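Local coordinates for protein polyphosphate kinase (Porphyromonas gingivalis, PDB 2O8R) that probably catalyses the reversible transfer of the terminal phosphate of ATP to a growing polyphosphate chain, with magnesium as cofactor, at residues 382-385 / 386-389; 356-359 / 360-364; 133-136 / 137-141. The protein carries 3 engineered substitutions. All blocks are in the same frame, centred on the assembly; numbering follows the deposited sequence.

Contact 1 of 3, residues 382-385 / 386-389; sequences ENSS and IISA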
loop_
_atom_site.group_PDB
_atom_site.type_symbol
_atom_site.label_atom_id
_atom_site.label_comp_id
_atom_site.label_asym_id
_atom_site.label_seq_id
_atom_site.Cartn_x
_atom_site.Cartn_y
_atom_site.Cartn_z
ATOM N N GLU A 382 -3.069 7.941 3.299
ATOM C CA GLU A 382 -3.846 6.730 3.109
ATOM C C GLU A 382 -5.306 7.099 3.051
ATOM O O GLU A 382 -5.733 8.094 3.632
ATOM C CB GLU A 382 -3.643 5.764 4.282
ATOM C CG GLU A 382 -2.264 5.151 4.379
ATOM C CD GLU A 382 -2.153 3.862 3.591
ATOM O OE1 GLU A 382 -2.765 2.855 4.009
ATOM O OE2 GLU A 382 -1.450 3.856 2.559
ATOM N N ASN A 383 -6.060 6.285 2.331
ATOM C CA ASN A 383 -7.502 6.296 2.372
ATOM C C ASN A 383 -7.976 5.820 3.727
ATOM O O ASN A 383 -7.353 4.949 4.305
ATOM C CB ASN A 383 -8.032 5.340 1.310
ATOM C CG ASN A 383 -8.527 6.055 0.102
ATOM O OD1 ASN A 383 -9.482 6.827 0.184
ATOM N ND2 ASN A 383 -7.893 5.806 -1.037
ATOM N N SER A 384 -9.082 6.381 4.219
ATOM C CA SER A 384 -9.719 5.896 5.452
ATOM C C SER A 384 -11.216 6.217 5.519
ATOM O O SER A 384 -11.688 7.169 4.900
ATOM C CB SER A 384 -9.014 6.458 6.687
ATOM O OG SER A 384 -8.908 7.881 6.638
ATOM N N SER A 385 -11.936 5.403 6.288
ATOM C CA SER A 385 -13.323 5.637 6.703
ATOM C C SER A 385 -13.616 7.078 7.063
ATOM O O SER A 385 -14.600 7.667 6.612
ATOM C CB SER A 385 -13.597 4.797 7.934
ATOM O OG SER A 385 -13.398 3.433 7.637
ATOM N N ILE A 386 -12.749 7.637 7.892
ATOM C CA ILE A 386 -12.837 9.027 8.253
ATOM C C ILE A 386 -12.795 9.938 7.026
ATOM O O ILE A 386 -13.722 10.746 6.844
ATOM C CB ILE A 386 -11.803 9.373 9.332
ATOM C CG1 ILE A 386 -12.304 8.816 10.667
ATOM C CG2 ILE A 386 -11.597 10.875 9.447
ATOM C CD1 ILE A 386 -11.370 9.009 11.812
ATOM N N ILE A 387 -11.783 9.767 6.160
ATOM C CA ILE A 387 -11.730 10.528 4.898
ATOM C C ILE A 387 -13.046 10.361 4.119
ATOM O O ILE A 387 -13.626 11.328 3.621
ATOM C CB ILE A 387 -10.560 10.116 3.973
ATOM C CG1 ILE A 387 -9.182 10.253 4.651
ATOM C CG2 ILE A 387 -10.611 10.922 2.681
ATOM C CD1 ILE A 387 -8.898 11.598 5.254
ATOM N N SER A 388 -13.532 9.129 4.056
ATOM C CA SER A 388 -14.749 8.836 3.334
ATOM C C SER A 388 -15.955 9.553 3.923
ATOM O O SER A 388 -16.724 10.184 3.188
ATOM C CB SER A 388 -14.976 7.339 3.294
ATOM O OG SER A 388 -14.219 6.765 2.240
ATOM N N ALA A 389 -16.106 9.476 5.243
ATOM C CA ALA A 389 -17.200 10.176 5.912
ATOM C C ALA A 389 -17.090 11.670 5.651
ATOM O O ALA A 389 -18.090 12.329 5.401
ATOM C CB ALA A 389 -17.211 9.885 7.404
#
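The flat groups through which Ser384 and Ser385 meet Ser388 and Ala389 are peptide units. Ser388 N donates to Ser384 O in the carbonyl plane, with the two atoms 2.8 Å apart. The Ser385 carbonyl is engaged end-on by Ala389 N, its O lying 2.7 Å from that nitrogen. Another flat group, the Asn383 amide, turns elsewhere: its OD1 bonds to Arg421, while the backbone O of Asn383 bonds to ND2 of Asn383 of the second subunit.

Ser384 makes the side-chain bond of the contact. Its hydroxyl sits between the backbone N and the carbonyl carbon (chi1 53°), and this rotation brings OG toward the N-H of Ile387. It accepts from Ile387 N at 3.5 Å from Ser384 OG, a long and weak bond but a nearly straight one, at 167°. CG1 of Ile387 lies beside the same hydroxyl, and Ile387 itself packs on Met422 of helix 416-425. The Ser385 hydroxyl instead makes a weak hydrogen bond to Gln395 of the second subunit.

Since Ile387 has no polar side chain to return a bond to the Ser384 backbone, the reciprocal half of a capping box is missing. What remains is a serine N-cap, opening helix 385-395 in the phospholipase D-like C-terminal domain 1, at the dimer interface.

Contact 2 of 3, residues 356-359 / 360-364; sequences YVVR and LLMEA. With SO4 (sulfate ion), chain I.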
loop_
_atom_site.group_PDB
_atom_site.type_symbol
_atom_site.label_atom_id
_atom_site.label_comp_id
_atom_site.label_asym_id
_atom_site.label_seq_id
_atom_site.Cartn_x
_atom_site.Cartn_y
_atom_site.Cartn_z
ATOM N N TYR A 356 -16.782 4.959 17.040
ATOM C CA TYR A 356 -17.630 6.086 17.366
ATOM C C TYR A 356 -17.270 7.365 16.638
ATOM O O TYR A 356 -18.151 8.131 16.280
ATOM C CB TYR A 356 -17.699 6.311 18.876
ATOM C CG TYR A 356 -18.531 5.271 19.596
ATOM C CD1 TYR A 356 -17.957 4.438 20.551
ATOM C CD2 TYR A 356 -19.894 5.105 19.302
ATOM C CE1 TYR A 356 -18.715 3.477 21.208
ATOM C CE2 TYR A 356 -20.659 4.133 19.949
ATOM C CZ TYR A 356 -20.062 3.328 20.906
ATOM O OH TYR A 356 -20.801 2.368 21.565
ATOM N N VAL A 357 -15.986 7.590 16.400
ATOM C CA VAL A 357 -15.556 8.791 15.692
ATOM C C VAL A 357 -16.148 8.844 14.276
ATOM O O VAL A 357 -16.784 9.840 13.897
ATOM C CB VAL A 357 -14.009 8.920 15.675
ATOM C CG1 VAL A 357 -13.551 10.067 14.769
ATOM C CG2 VAL A 357 -13.477 9.100 17.099
ATOM N N VAL A 358 -15.975 7.767 13.514
ATOM C CA VAL A 358 -16.440 7.741 12.123
ATOM C C VAL A 358 -17.978 7.648 11.995
ATOM O O VAL A 358 -18.570 8.328 11.166
ATOM C CB VAL A 358 -15.726 6.647 11.306
ATOM C CG1 VAL A 358 -15.983 5.279 11.905
ATOM C CG2 VAL A 358 -16.159 6.687 9.846
ATOM N N ARG A 359 -18.605 6.819 12.830
ATOM C CA ARG A 359 -20.061 6.767 12.992
ATOM C C ARG A 359 -20.667 8.158 13.222
ATOM O O ARG A 359 -21.655 8.542 12.583
ATOM C CB ARG A 359 -20.392 5.920 14.208
ATOM C CG ARG A 359 -21.369 4.837 13.951
ATOM C CD ARG A 359 -20.708 3.521 14.224
ATOM N NE ARG A 359 -21.035 2.903 15.517
ATOM C CZ ARG A 359 -22.154 3.069 16.223
ATOM N NH1 ARG A 359 -22.299 2.420 17.364
ATOM N NH2 ARG A 359 -23.138 3.851 15.805
ATOM N N LEU A 360 -20.065 8.894 14.156
ATOM C CA LEU A 360 -20.470 10.249 14.457
ATOM C C LEU A 360 -20.294 11.118 13.227
ATOM O O LEU A 360 -21.213 11.824 12.815
ATOM C CB LEU A 360 -19.653 10.812 15.617
ATOM C CG LEU A 360 -20.298 12.075 16.173
ATOM C CD1 LEU A 360 -21.603 11.695 16.845
ATOM C CD2 LEU A 360 -19.384 12.761 17.152
ATOM N N LEU A 361 -19.113 11.041 12.631
ATOM C CA LEU A 361 -18.849 11.762 11.393
ATOM C C LEU A 361 -19.886 11.449 10.325
ATOM O O LEU A 361 -20.332 12.349 9.619
ATOM C CB LEU A 361 -17.442 11.478 10.878
ATOM C CG LEU A 361 -16.349 12.235 11.637
ATOM C CD1 LEU A 361 -14.983 11.789 11.166
ATOM C CD2 LEU A 361 -16.515 13.737 11.478
HETATM N N MSE A 362 -20.293 10.187 10.232
HETATM C CA MSE A 362 -21.294 9.781 9.246
HETATM C C MSE A 362 -22.681 10.317 9.569
HETATM O O MSE A 362 -23.409 10.720 8.664
HETATM C CB MSE A 362 -21.342 8.268 9.106
HETATM C CG MSE A 362 -20.172 7.685 8.354
HETATM SE SE MSE A 362 -20.316 5.745 8.238
HETATM C CE MSE A 362 -19.594 5.189 9.943
ATOM N N GLU A 363 -23.045 10.323 10.849
ATOM C CA GLU A 363 -24.299 10.954 11.260
ATOM C C GLU A 363 -24.285 12.383 10.786
ATOM O O GLU A 363 -25.172 12.792 10.041
ATOM C CB GLU A 363 -24.515 10.890 12.781
ATOM C CG GLU A 363 -25.168 9.591 13.202
ATOM C CD GLU A 363 -25.655 9.557 14.637
ATOM O OE1 GLU A 363 -25.668 10.607 15.322
ATOM O OE2 GLU A 363 -26.029 8.449 15.082
ATOM N N ALA A 364 -23.241 13.110 11.188
ATOM C CA ALA A 364 -23.055 14.520 10.836
ATOM C C ALA A 364 -23.096 14.776 9.337
ATOM O O ALA A 364 -23.507 15.853 8.902
ATOM C CB ALA A 364 -21.747 15.040 11.415
HETATM S S SO4 I . -19.994 -0.806 15.717
HETATM O O1 SO4 I . -21.343 -1.323 15.937
HETATM O O2 SO4 I . -19.086 -1.314 16.744
HETATM O O3 SO4 I . -19.511 -1.238 14.410
HETATM O O4 SO4 I . -20.029 0.646 15.773
#
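The carbonyl oxygens of Tyr356, Val357, Val358 and Arg359 accept from the N-H groups of Leu360, Leu361, Met362 and Glu363 in turn, an unbroken run of i to i+4 alpha-helical bonds, of which Leu360 N to Tyr356 O measures 3.0 Å.

Residues four apart also pair through their side chains. Val358 and Met362, a selenomethionine, lie side by side and point the same way, with Val358 CG2 3.7 Å from Met362 CE. The bend at the end of the Met362 chain (chi3 -83°) brings this methyl back along the helix, to lie against the Arg359 backbone as well. Val357 CG1 and Leu361 CD1 meet more loosely, at 4.2 Å.

Arg359 leaves by a different route. Its chain bends at chi2 and chi3, which sets the guanidinium beside Tyr356: CD2 of that ring lies over one face, toward the rim, 4.0 Å above the Arg359 guanidinium plane. At the edge, NE donates to O4 of a sulfate ion, probably from the crystallisation liquor; the bond is very short as modelled, and little should be read into its length. NH1 forms a salt bridge with OE2 of Glu331, an oxygen that also bonds the Tyr356 hydroxyl, so that Glu331 binds both side chains. Glu363 accepts through its two carboxylate oxygens from Leu336 N and Met337 N, at the start of helix 336-342.

The arrangement is that of an alpha-helix packed between other elements of the phospholipase D-like C-terminal domain 1: helix 336-342 meets Leu360, helix 385-395 meets both apolar pairs, with Ala389 on Leu361 and Met362, and strand 370-377 receives Leu361 and Ala364.

Contact 3 of 3, residues 133-136 / 137-141; sequences RFFH and EEIFP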
loop_
_atom_site.group_PDB
_atom_site.type_symbol
_atom_site.label_atom_id
_atom_site.label_comp_id
_atom_site.label_asym_id
_atom_site.label_seq_id
_atom_site.Cartn_x
_atom_site.Cartn_y
_atom_site.Cartn_z
ATOM N N ARG A 133 15.521 -26.578 -5.369
ATOM C CA ARG A 133 14.632 -26.170 -6.464
ATOM C C ARG A 133 14.306 -24.702 -6.279
ATOM O O ARG A 133 14.476 -23.903 -7.209
ATOM C CB ARG A 133 13.351 -27.009 -6.496
ATOM C CG ARG A 133 12.745 -27.198 -7.875
ATOM C CD ARG A 133 11.239 -27.447 -7.804
ATOM N NE ARG A 133 10.498 -26.184 -7.739
ATOM C CZ ARG A 133 10.050 -25.604 -6.623
ATOM N NH1 ARG A 133 10.242 -26.168 -5.435
ATOM N NH2 ARG A 133 9.396 -24.450 -6.698
ATOM N N PHE A 134 13.900 -24.367 -5.049
ATOM C CA PHE A 134 13.477 -23.019 -4.655
ATOM C C PHE A 134 14.557 -22.011 -4.955
ATOM O O PHE A 134 14.295 -20.976 -5.572
ATOM C CB PHE A 134 13.163 -22.987 -3.164
ATOM C CG PHE A 134 12.496 -21.714 -2.686
ATOM C CD1 PHE A 134 11.145 -21.497 -2.898
ATOM C CD2 PHE A 134 13.212 -20.763 -1.970
ATOM C CE1 PHE A 134 10.530 -20.354 -2.432
ATOM C CE2 PHE A 134 12.598 -19.612 -1.505
ATOM C CZ PHE A 134 11.258 -19.415 -1.729
ATOM N N PHE A 135 15.777 -22.319 -4.524
ATOM C CA PHE A 135 16.878 -21.441 -4.817
ATOM C C PHE A 135 16.977 -21.247 -6.319
ATOM O O PHE A 135 17.022 -20.108 -6.786
ATOM C CB PHE A 135 18.208 -21.938 -4.265
ATOM C CG PHE A 135 19.354 -21.077 -4.674
ATOM C CD1 PHE A 135 19.597 -19.876 -4.019
ATOM C CD2 PHE A 135 20.154 -21.424 -5.752
ATOM C CE1 PHE A 135 20.649 -19.047 -4.405
ATOM C CE2 PHE A 135 21.205 -20.601 -6.145
ATOM C CZ PHE A 135 21.455 -19.408 -5.465
ATOM N N HIS A 136 16.973 -22.344 -7.074
ATOM C CA HIS A 136 17.119 -22.235 -8.529
ATOM C C HIS A 136 15.980 -21.483 -9.199
ATOM O O HIS A 136 16.226 -20.532 -9.930
ATOM C CB HIS A 136 17.379 -23.598 -9.190
ATOM C CG HIS A 136 18.801 -24.061 -9.059
ATOM N ND1 HIS A 136 19.255 -24.778 -7.972
ATOM C CD2 HIS A 136 19.877 -23.874 -9.858
ATOM C CE1 HIS A 136 20.545 -25.026 -8.113
ATOM N NE2 HIS A 136 20.948 -24.485 -9.249
ATOM N N GLU A 137 14.739 -21.861 -8.927
ATOM C CA GLU A 137 13.626 -21.258 -9.655
ATOM C C GLU A 137 13.170 -19.917 -9.090
ATOM O O GLU A 137 12.671 -19.079 -9.833
ATOM C CB GLU A 137 12.428 -22.204 -9.719
ATOM C CG GLU A 137 12.651 -23.514 -10.442
ATOM C CD GLU A 137 11.421 -24.417 -10.375
ATOM O OE1 GLU A 137 10.471 -24.090 -9.623
ATOM O OE2 GLU A 137 11.397 -25.453 -11.074
ATOM N N GLU A 138 13.327 -19.714 -7.784
ATOM C CA GLU A 138 12.725 -18.547 -7.127
ATOM C C GLU A 138 13.703 -17.493 -6.584
ATOM O O GLU A 138 13.463 -16.299 -6.732
ATOM C CB GLU A 138 11.792 -19.002 -6.004
ATOM C CG GLU A 138 10.665 -19.909 -6.461
ATOM C CD GLU A 138 9.410 -19.156 -6.832
ATOM O OE1 GLU A 138 9.449 -17.910 -6.907
ATOM O OE2 GLU A 138 8.370 -19.815 -7.044
ATOM N N ILE A 139 14.780 -17.925 -5.935
ATOM C CA ILE A 139 15.755 -16.974 -5.390
ATOM C C ILE A 139 16.729 -16.468 -6.447
ATOM O O ILE A 139 16.850 -15.264 -6.668
ATOM C CB ILE A 139 16.591 -17.582 -4.254
ATOM C CG1 ILE A 139 15.693 -18.019 -3.101
ATOM C CG2 ILE A 139 17.623 -16.579 -3.779
ATOM C CD1 ILE A 139 16.448 -18.545 -1.925
ATOM N N PHE A 140 17.422 -17.400 -7.091
ATOM C CA PHE A 140 18.489 -17.066 -8.030
ATOM C C PHE A 140 18.121 -15.965 -9.027
ATOM O O PHE A 140 18.886 -15.022 -9.186
ATOM C CB PHE A 140 19.013 -18.319 -8.745
ATOM C CG PHE A 140 20.184 -18.063 -9.632
ATOM C CD1 PHE A 140 21.472 -18.085 -9.118
ATOM C CD2 PHE A 140 20.003 -17.791 -10.986
ATOM C CE1 PHE A 140 22.566 -17.845 -9.928
ATOM C CE2 PHE A 140 21.087 -17.548 -11.804
ATOM C CZ PHE A 140 22.378 -17.577 -11.273
ATOM N N PRO A 141 16.957 -16.067 -9.692
ATOM C CA PRO A 141 16.591 -14.982 -10.628
ATOM C C PRO A 141 16.514 -13.584 -10.003
ATOM O O PRO A 141 16.469 -12.598 -10.729
ATOM C CB PRO A 141 15.199 -15.389 -11.131
ATOM C CG PRO A 141 15.075 -16.853 -10.834
ATOM C CD PRO A 141 15.950 -17.151 -9.665
#
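Ile139 lies against two phenylalanines, its side chain crossing those of Phe134 and Phe135 at about a right angle. Its CG1 approaches Phe134 CE2 to 3.8 Å, while its CB and CG2 rest against CD1 of Phe135. The next aromatic, Phe140, comes to Phe135 obliquely, the ring centroids 6.0 Å apart and the planes at 68°; CZ of Phe135 lies at the edge of the Phe140 ring, and CB of Phe140 lies over one face of Phe135, toward the rim. With CG anti to the backbone N (chi1 175°), Phe135 packs on helices 209-214 and 217-220 and stacks its ring with that of His216, and since Ile139 packs on helix 209-214 too, this cluster joins helix 125-139 to its neighbours in the middle domain.

The i to i+5 pairing depends on a widened, pi-type turn. Phe134 O accepts from both Glu138 N and Ile139 N, which reach it from opposite faces of the carbonyl plane, Ile139 N at 3.1 Å from Phe134 O. One residue on, Phe140 N bonds to Phe135 O at 2.8 Å. Pro141, in a 3-10 segment with Phe140, has no N-H to offer His136 O, and places its CD there instead.

Farther out, Glu138 CB makes a CH-pi contact over one face of Phe134, 4.1 Å from the ring centroid. In the second subunit, Phe410 packs on both of these residues and Phe156 on Phe140 and Pro141. His136 turns its ND1 back to Arg132 O. On the solvent-exposed side, Arg133 and Glu137 form a salt bridge: OE1 of Glu137 lies at the guanidinium edge, 2.8 Å from Arg133 NE, and both its hydrogen bonds, from NE and from NH2, are weak. Guanidinium and carboxylate planes stand 80° apart.

How the contacts relate
Contact 3 comes first along the chain, on helix 125-139 of the middle domain; contacts 2 and 1 follow in that order within C-terminal domain 1. The latter two are neighbours, their centres about 12 Å apart, because helices 355-365 and 385-395 pack together, as where Ser385 CB meets Val358 CG2 at 3.7 Å. Strand 370-377 lies between them in sequence, and helix 385-395 then forms the beta-alpha-beta crossover to the parallel strand 399-404. Contact 3 is remote, its centre about 41 Å from that of contact 1 and 50 Å from that of contact 2. All three nevertheless touch the second subunit, so dimer contacts extend over both domains.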